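Local coordinates for protein apical membrane antigen 1 (PDB 3ZLE) that probably takes part in host-cell invasion as a surface antigen of the Toxoplasma sporozoite, at residues P348-C362 and T370-C384. Residues are numbered along the deposited sequence; the frame is centred on the assembly and turned at random.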
loop_
_atom_site.group_PDB
_atom_site.type_symbol
_atom_site.label_atom_id
_atom_site.label_comp_id
_atom_site.label_asym_id
_atom_site.label_seq_id
_atom_site.Cartn_x
_atom_site.Cartn_y
_atom_site.Cartn_z
ATOM N N PRO A 348 -19.784 4.617 6.331
ATOM C CA PRO A 348 -20.990 4.832 5.568
ATOM C C PRO A 348 -22.086 5.266 6.510
ATOM O O PRO A 348 -22.146 4.813 7.641
ATOM C CB PRO A 348 -21.322 3.442 4.955
ATOM C CG PRO A 348 -20.200 2.529 5.368
ATOM C CD PRO A 348 -19.113 3.346 6.024
ATOM N N GLN A 349 -22.964 6.124 6.031
ATOM C CA GLN A 349 -24.116 6.465 6.795
ATOM C C GLN A 349 -25.025 5.289 6.975
ATOM O O GLN A 349 -24.909 4.265 6.307
ATOM C CB GLN A 349 -24.865 7.632 6.182
ATOM C CG GLN A 349 -24.276 8.968 6.625
ATOM C CD GLN A 349 -25.027 10.169 6.085
ATOM O OE1 GLN A 349 -25.872 10.040 5.204
ATOM N NE2 GLN A 349 -24.716 11.351 6.617
ATOM N N CYS A 350 -26.045 5.520 7.759
ATOM C CA CYS A 350 -26.730 4.497 8.437
ATOM C C CYS A 350 -28.156 5.043 8.386
ATOM O O CYS A 350 -28.330 6.240 8.309
ATOM C CB CYS A 350 -26.118 4.470 9.851
ATOM S SG CYS A 350 -27.018 3.743 11.139
ATOM N N ASP A 351 -29.160 4.201 8.218
ATOM C CA ASP A 351 -30.558 4.740 8.122
ATOM C C ASP A 351 -31.303 4.640 9.455
ATOM O O ASP A 351 -31.698 3.543 9.873
ATOM C CB ASP A 351 -31.315 4.001 7.019
ATOM C CG ASP A 351 -32.833 4.278 7.034
ATOM O OD1 ASP A 351 -33.268 5.422 7.314
ATOM O OD2 ASP A 351 -33.585 3.343 6.702
ATOM N N SER A 352 -31.422 5.774 10.154
ATOM C CA SER A 352 -31.933 5.803 11.519
ATOM C C SER A 352 -33.331 5.239 11.626
ATOM O O SER A 352 -33.671 4.617 12.636
ATOM C CB SER A 352 -31.940 7.227 12.079
ATOM O OG SER A 352 -30.793 7.468 12.867
ATOM N N ALA A 353 -34.164 5.533 10.625
ATOM C CA ALA A 353 -35.570 5.075 10.624
ATOM C C ALA A 353 -35.764 3.557 10.670
ATOM O O ALA A 353 -36.748 3.083 11.222
ATOM C CB ALA A 353 -36.358 5.690 9.459
ATOM N N SER A 354 -34.853 2.789 10.083
ATOM C CA SER A 354 -35.082 1.336 9.949
ATOM C C SER A 354 -34.053 0.500 10.703
ATOM O O SER A 354 -34.247 -0.706 10.913
ATOM C CB SER A 354 -35.073 0.932 8.488
ATOM O OG SER A 354 -33.897 1.413 7.869
ATOM N N PHE A 355 -32.898 1.107 10.969
ATOM C CA PHE A 355 -31.812 0.414 11.648
ATOM C C PHE A 355 -32.306 -0.184 12.981
ATOM O O PHE A 355 -32.767 0.550 13.861
ATOM C CB PHE A 355 -30.680 1.385 11.938
ATOM C CG PHE A 355 -29.437 0.715 12.452
ATOM C CD1 PHE A 355 -29.345 0.344 13.780
ATOM C CD2 PHE A 355 -28.451 0.293 11.578
ATOM C CE1 PHE A 355 -28.245 -0.342 14.245
ATOM C CE2 PHE A 355 -27.326 -0.360 12.057
ATOM C CZ PHE A 355 -27.235 -0.677 13.384
ATOM N N ILE A 356 -32.149 -1.494 13.150
ATOM C CA ILE A 356 -32.507 -2.143 14.410
ATOM C C ILE A 356 -31.311 -2.213 15.375
ATOM O O ILE A 356 -30.310 -2.882 15.088
ATOM C CB ILE A 356 -33.022 -3.571 14.195
ATOM C CG1 ILE A 356 -34.109 -3.619 13.126
ATOM C CG2 ILE A 356 -33.502 -4.176 15.509
ATOM C CD1 ILE A 356 -34.083 -4.929 12.354
ATOM N N PRO A 357 -31.464 -1.618 16.565
ATOM C CA PRO A 357 -30.364 -1.549 17.531
ATOM C C PRO A 357 -30.026 -2.911 18.066
ATOM O O PRO A 357 -30.895 -3.765 18.181
ATOM C CB PRO A 357 -30.926 -0.665 18.653
ATOM C CG PRO A 357 -32.412 -0.769 18.524
ATOM C CD PRO A 357 -32.683 -0.947 17.055
ATOM N N ILE A 358 -28.754 -3.127 18.350
ATOM C CA ILE A 358 -28.272 -4.446 18.699
ATOM C C ILE A 358 -27.667 -4.296 20.072
ATOM O O ILE A 358 -26.788 -3.462 20.252
ATOM C CB ILE A 358 -27.139 -4.849 17.741
ATOM C CG1 ILE A 358 -27.598 -4.784 16.282
ATOM C CG2 ILE A 358 -26.524 -6.169 18.138
ATOM C CD1 ILE A 358 -26.845 -3.767 15.467
ATOM N N GLU A 359 -28.017 -5.212 20.988
ATOM C CA GLU A 359 -27.656 -5.105 22.404
ATOM C C GLU A 359 -26.707 -6.212 22.793
ATOM O O GLU A 359 -27.119 -7.350 22.820
ATOM C CB GLU A 359 -28.901 -5.291 23.278
ATOM C CG GLU A 359 -30.111 -4.450 22.895
ATOM C CD GLU A 359 -31.099 -4.302 24.052
ATOM O OE1 GLU A 359 -30.852 -4.871 25.136
ATOM O OE2 GLU A 359 -32.118 -3.609 23.886
ATOM N N GLY A 360 -25.508 -5.887 23.253
ATOM C CA GLY A 360 -24.647 -6.907 23.860
ATOM C C GLY A 360 -25.245 -7.554 25.109
ATOM O O GLY A 360 -26.293 -7.138 25.602
ATOM N N PRO A 361 -24.584 -8.585 25.631
ATOM C CA PRO A 361 -25.044 -9.159 26.904
ATOM C C PRO A 361 -24.657 -8.261 28.097
ATOM O O PRO A 361 -23.668 -7.515 28.003
ATOM C CB PRO A 361 -24.279 -10.488 26.959
ATOM C CG PRO A 361 -23.021 -10.246 26.172
ATOM C CD PRO A 361 -23.213 -9.016 25.304
ATOM N N CYS A 362 -25.427 -8.303 29.189
ATOM C CA CYS A 362 -25.067 -7.552 30.409
ATOM C C CYS A 362 -23.926 -8.184 31.134
ATOM O O CYS A 362 -24.081 -9.249 31.714
ATOM C CB CYS A 362 -26.226 -7.463 31.401
ATOM S SG CYS A 362 -27.452 -6.190 31.063
ATOM N N THR A 370 -25.280 -0.954 19.907
ATOM C CA THR A 370 -24.956 -0.378 18.589
ATOM C C THR A 370 -26.241 0.157 17.966
ATOM O O THR A 370 -27.223 -0.561 17.869
ATOM C CB THR A 370 -24.359 -1.445 17.627
ATOM O OG1 THR A 370 -23.316 -2.171 18.287
ATOM C CG2 THR A 370 -23.768 -0.801 16.359
ATOM N N GLU A 371 -26.267 1.444 17.637
ATOM C CA GLU A 371 -27.468 2.016 17.056
ATOM C C GLU A 371 -27.178 3.003 15.942
ATOM O O GLU A 371 -26.014 3.317 15.643
ATOM C CB GLU A 371 -28.379 2.720 18.077
ATOM C CG GLU A 371 -28.317 2.285 19.528
ATOM C CD GLU A 371 -28.924 3.345 20.442
ATOM O OE1 GLU A 371 -30.156 3.515 20.414
ATOM O OE2 GLU A 371 -28.160 4.081 21.100
ATOM N N CYS A 372 -28.272 3.583 15.432
ATOM C CA CYS A 372 -28.219 4.651 14.458
ATOM C C CYS A 372 -28.891 5.897 14.994
ATOM O O CYS A 372 -30.109 6.007 14.983
ATOM C CB CYS A 372 -28.949 4.264 13.189
ATOM S SG CYS A 372 -28.335 5.175 11.744
ATOM N N VAL A 373 -28.091 6.922 15.155
ATOM C CA VAL A 373 -28.523 8.130 15.785
ATOM C C VAL A 373 -28.138 9.222 14.790
ATOM O O VAL A 373 -26.975 9.324 14.428
ATOM C CB VAL A 373 -27.697 8.312 17.074
ATOM C CG1 VAL A 373 -27.901 9.672 17.673
ATOM C CG2 VAL A 373 -27.948 7.171 18.061
ATOM N N GLY A 374 -29.109 9.959 14.271
ATOM C CA GLY A 374 -28.790 11.031 13.332
ATOM C C GLY A 374 -28.100 10.454 12.107
ATOM O O GLY A 374 -27.132 11.008 11.605
ATOM N N ASN A 375 -28.521 9.255 11.734
ATOM C CA ASN A 375 -27.954 8.552 10.602
ATOM C C ASN A 375 -26.487 8.190 10.676
ATOM O O ASN A 375 -25.875 7.908 9.645
ATOM C CB ASN A 375 -28.272 9.298 9.305
ATOM C CG ASN A 375 -29.718 9.175 8.934
ATOM O OD1 ASN A 375 -30.475 8.434 9.573
ATOM N ND2 ASN A 375 -30.110 9.854 7.891
ATOM N N GLN A 376 -25.931 8.119 11.882
ATOM C CA GLN A 376 -24.529 7.694 12.043
ATOM C C GLN A 376 -24.396 6.524 12.995
ATOM O O GLN A 376 -25.188 6.373 13.903
ATOM C CB GLN A 376 -23.629 8.858 12.482
ATOM C CG GLN A 376 -23.353 9.864 11.365
ATOM C CD GLN A 376 -22.484 11.031 11.818
ATOM O OE1 GLN A 376 -21.743 10.930 12.802
ATOM N NE2 GLN A 376 -22.557 12.147 11.085
ATOM N N PHE A 377 -23.471 5.623 12.694
ATOM C CA PHE A 377 -23.210 4.509 13.559
ATOM C C PHE A 377 -22.852 5.023 14.941
ATOM O O PHE A 377 -22.091 5.992 15.077
ATOM C CB PHE A 377 -22.072 3.644 13.007
ATOM C CG PHE A 377 -22.544 2.524 12.142
ATOM C CD1 PHE A 377 -23.027 1.354 12.710
ATOM C CD2 PHE A 377 -22.616 2.679 10.755
ATOM C CE1 PHE A 377 -23.463 0.313 11.911
ATOM C CE2 PHE A 377 -23.095 1.650 9.943
ATOM C CZ PHE A 377 -23.497 0.456 10.523
ATOM N N ASP A 378 -23.402 4.366 15.962
ATOM C CA ASP A 378 -23.065 4.694 17.325
ATOM C C ASP A 378 -22.905 3.427 18.163
ATOM O O ASP A 378 -23.681 2.479 18.040
ATOM C CB ASP A 378 -24.119 5.618 17.921
ATOM C CG ASP A 378 -23.562 6.513 19.040
ATOM O OD1 ASP A 378 -22.378 6.916 18.956
ATOM O OD2 ASP A 378 -24.304 6.775 20.025
ATOM N N GLN A 379 -21.807 3.375 18.903
ATOM C CA GLN A 379 -21.536 2.304 19.837
ATOM C C GLN A 379 -21.379 2.934 21.214
ATOM O O GLN A 379 -20.495 3.747 21.415
ATOM C CB GLN A 379 -20.239 1.607 19.468
ATOM C CG GLN A 379 -19.943 0.368 20.309
ATOM C CD GLN A 379 -19.102 -0.621 19.565
ATOM O OE1 GLN A 379 -19.252 -0.769 18.365
ATOM N NE2 GLN A 379 -18.137 -1.223 20.246
ATOM N N THR A 380 -22.211 2.543 22.168
ATOM C CA THR A 380 -22.070 3.084 23.527
ATOM C C THR A 380 -22.259 2.007 24.572
ATOM O O THR A 380 -22.988 1.052 24.357
ATOM C CB THR A 380 -23.110 4.165 23.813
ATOM O OG1 THR A 380 -24.406 3.617 23.590
ATOM C CG2 THR A 380 -22.902 5.379 22.916
ATOM N N SER A 381 -21.678 2.224 25.744
ATOM C CA SER A 381 -22.076 1.471 26.935
ATOM C C SER A 381 -23.383 1.974 27.532
ATOM O O SER A 381 -23.625 3.162 27.580
ATOM C CB SER A 381 -21.001 1.550 27.971
ATOM O OG SER A 381 -19.859 0.907 27.510
ATOM N N LYS A 382 -24.159 1.050 28.085
ATOM C CA LYS A 382 -25.471 1.348 28.628
ATOM C C LYS A 382 -25.623 0.620 29.943
ATOM O O LYS A 382 -25.243 -0.555 30.073
ATOM C CB LYS A 382 -26.560 0.876 27.663
ATOM C CG LYS A 382 -27.978 1.096 28.169
ATOM C CD LYS A 382 -28.994 0.540 27.187
ATOM C CE LYS A 382 -30.391 0.530 27.771
ATOM N NZ LYS A 382 -31.413 0.506 26.685
ATOM N N ALA A 383 -26.208 1.303 30.914
ATOM C CA ALA A 383 -26.476 0.701 32.218
ATOM C C ALA A 383 -27.612 -0.279 32.087
ATOM O O ALA A 383 -28.628 -0.004 31.435
ATOM C CB ALA A 383 -26.829 1.767 33.227
ATOM N N CYS A 384 -27.452 -1.447 32.678
ATOM C CA CYS A 384 -28.481 -2.429 32.490
ATOM C C CYS A 384 -28.896 -3.203 33.743
ATOM O O CYS A 384 -29.402 -4.312 33.647
ATOM C CB CYS A 384 -28.128 -3.334 31.306
ATOM S SG CYS A 384 -26.628 -4.332 31.471
HETATM O O HOH W 1 -22.241 6.329 10.197
#
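C350 and C372 are joined by a disulfide, SG to SG 2.0 Å, which ties the loop 348-357 to the hairpin of strands 366-373 and 376-383. Both sulfurs reach the bridge by standing anti to their own backbone N (chi1 159° at C350). The torsion about S-S is modelled nearly trans, -173°, instead of the usual turn of about 90° either way, a geometry that would be strained if real.

Beside it, N375 and S352 clasp each other. The amide oxygen OD1 of N375 takes the backbone N-H of S352 at 2.9 Å, with the donor tilted out of the carbonyl plane. In return, N375 N gives its hydrogen to S352 OG at 3.1 Å. That hydroxyl is used twice, since S352 OG also donates to C372 O at 2.7 Å, approaching from above the carbonyl plane. S352 thus holds the type I' turn V373-Q376 through N375, and the end of the strand leading into it through C372 O, while a weak bond from C350 N to N375 O adds a further tie.

Two phenylalanines pack round the disulfide. C350 SG sits above the face of F377, 4.6 Å from the ring centroid, and F355 CB rests 3.6 Å from C372 CB. The two rings cross at 84°, F355 CE2 meeting F377 CE1 at 3.9 Å. Beyond F377 lie W9, stacked on it, and F15, edge-to-face. A water links F377 N to P348 O.

Farther along, I358 and T370 form a hydrogen-bonded antiparallel pair, T370 N to I358 O at 2.9 Å, with their side chains side by side. At the far end a second disulfide joins C362 to C384. Disulfides thus staple both ends of a small three-stranded antiparallel sheet, consistent with the cystine-rich third domain of the AMA1 ectodomain.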